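Local coordinates for capsule biosynthesis protein capD (Bacillus anthracis, PDB 3G9K) that cleaves the poly-gamma-D-glutamate capsule as a transpeptidase and links its fragments through an amide bond to meso-diaminopimelic acid of the peptidoglycan, at the interface of chains B and A. Coordinates in Å, arbitrary orientation; residue numbers count along the deposited sequence, not the author numbering. Chains: chain A, Capsule biosynthesis protein capD; chain B, Capsule biosynthesis protein capD.

The interface of chains B and A. Residues chain B 245, 248-249; chain A 83-84, 86-87, 90.
Helix 242-254 of chain B packs on helix 82-94 of chain A, with B:Leu245, B:Met248 and B:Leu249 closing round A:Thr87. This helix pair forms part of the contact between the two chains made from one gamma-glutamyltransferase-family precursor, and its centre lies about 15 Å from the nucleophile A:Thr1. The side chain of A:Thr87 stands across that of B:Met248, a selenomethionine, at nearly a right angle. The A:Thr87 hydroxyl OG1 lies 3.5 Å from B:Met248 CB and is also flanked by methyl CD1 of B:Leu245, 3.6 Å away. With OG1 anti to its own carbonyl carbon (chi1 -64°), the hydroxyl of A:Thr87 turns back along the helix and donates to A:Pro83 O at 2.9 Å, tilted 24° from the carbonyl plane. This bond, one turn back, gives the hydroxyl a partner within chain A although carbon groups of B:Leu245 and B:Met248 pack against it. The B:Met248 chain bends at its last torsion (chi3 57°), bringing methyl CE over the bonded pair, 3.6 Å from A:Thr87 OG1 and 3.7 Å from A:Pro83 O. Its selenium rests against the ring carbon CB of A:Pro83. B:Leu245 divides its branches over A:Leu86, CD1 meeting CB and CD2 meeting CD1. One turn on, B:Leu249 faces A:Leu90 CD1 with its CD1, while its CD2 lies near A:Thr87 CA and touches A:Leu90 CB at 3.5 Å.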
loop_
_atom_site.group_PDB
_atom_site.type_symbol
_atom_site.label_atom_id
_atom_site.label_comp_id
_atom_site.label_asym_id
_atom_site.label_seq_id
_atom_site.Cartn_x
_atom_site.Cartn_y
_atom_site.Cartn_z
ATOM N N LEU B 245 12.588 1.395 6.439
ATOM C CA LEU B 245 11.651 1.952 7.416
ATOM C C LEU B 245 12.092 1.641 8.833
ATOM O O LEU B 245 12.125 2.531 9.684
ATOM C CB LEU B 245 10.243 1.390 7.171
ATOM C CG LEU B 245 9.209 1.599 8.272
ATOM C CD1 LEU B 245 9.073 3.066 8.702
ATOM C CD2 LEU B 245 7.868 1.023 7.767
HETATM N N MSE B 248 15.221 3.560 9.946
HETATM C CA MSE B 248 14.804 4.925 10.266
HETATM C C MSE B 248 14.096 5.031 11.620
HETATM O O MSE B 248 14.349 5.968 12.378
HETATM C CB MSE B 248 13.928 5.502 9.159
HETATM C CG MSE B 248 14.681 5.884 7.899
HETATM SE SE MSE B 248 13.600 6.652 6.513
HETATM C CE MSE B 248 12.832 8.142 7.460
ATOM N N LEU B 249 13.191 4.091 11.898
ATOM C CA LEU B 249 12.537 4.040 13.200
ATOM C C LEU B 249 13.580 3.873 14.310
ATOM O O LEU B 249 13.513 4.565 15.316
ATOM C CB LEU B 249 11.523 2.897 13.272
ATOM C CG LEU B 249 10.245 3.025 12.411
ATOM C CD1 LEU B 249 9.500 1.696 12.409
ATOM C CD2 LEU B 249 9.308 4.178 12.890
ATOM N N PRO A 83 8.573 5.598 3.750
ATOM C CA PRO A 83 9.173 5.536 5.087
ATOM C C PRO A 83 9.378 6.884 5.747
ATOM O O PRO A 83 9.405 6.957 6.959
ATOM C CB PRO A 83 10.486 4.826 4.859
ATOM C CG PRO A 83 10.812 5.065 3.470
ATOM C CD PRO A 83 9.514 5.166 2.711
ATOM N N GLN A 84 9.478 7.943 4.949
ATOM C CA GLN A 84 9.461 9.323 5.492
ATOM C C GLN A 84 8.122 9.718 6.069
ATOM O O GLN A 84 8.051 10.529 6.953
ATOM C CB GLN A 84 9.858 10.329 4.425
ATOM C CG GLN A 84 11.340 10.200 4.018
ATOM C CD GLN A 84 11.787 11.402 3.244
ATOM O OE1 GLN A 84 12.024 11.331 2.036
ATOM N NE2 GLN A 84 11.830 12.525 3.912
ATOM N N LEU A 86 5.897 7.312 7.329
ATOM C CA LEU A 86 5.620 6.445 8.463
ATOM C C LEU A 86 6.481 6.694 9.699
ATOM O O LEU A 86 6.021 6.473 10.823
ATOM C CB LEU A 86 5.685 4.966 8.048
ATOM C CG LEU A 86 4.527 4.502 7.129
ATOM C CD1 LEU A 86 4.771 3.112 6.543
ATOM C CD2 LEU A 86 3.144 4.566 7.854
ATOM N N THR A 87 7.739 7.122 9.511
ATOM C CA THR A 87 8.662 7.197 10.658
ATOM C C THR A 87 8.252 8.218 11.727
ATOM O O THR A 87 8.156 7.835 12.878
ATOM C CB THR A 87 10.126 7.378 10.209
ATOM O OG1 THR A 87 10.515 6.231 9.489
ATOM C CG2 THR A 87 11.080 7.591 11.395
ATOM N N LEU A 90 4.985 6.824 13.618
ATOM C CA LEU A 90 5.329 5.792 14.619
ATOM C C LEU A 90 6.203 6.340 15.773
ATOM O O LEU A 90 6.014 5.955 16.932
ATOM C CB LEU A 90 5.980 4.576 13.922
ATOM C CG LEU A 90 4.962 3.748 13.105
ATOM C CD1 LEU A 90 5.608 2.721 12.202
ATOM C CD2 LEU A 90 3.950 3.083 14.057
#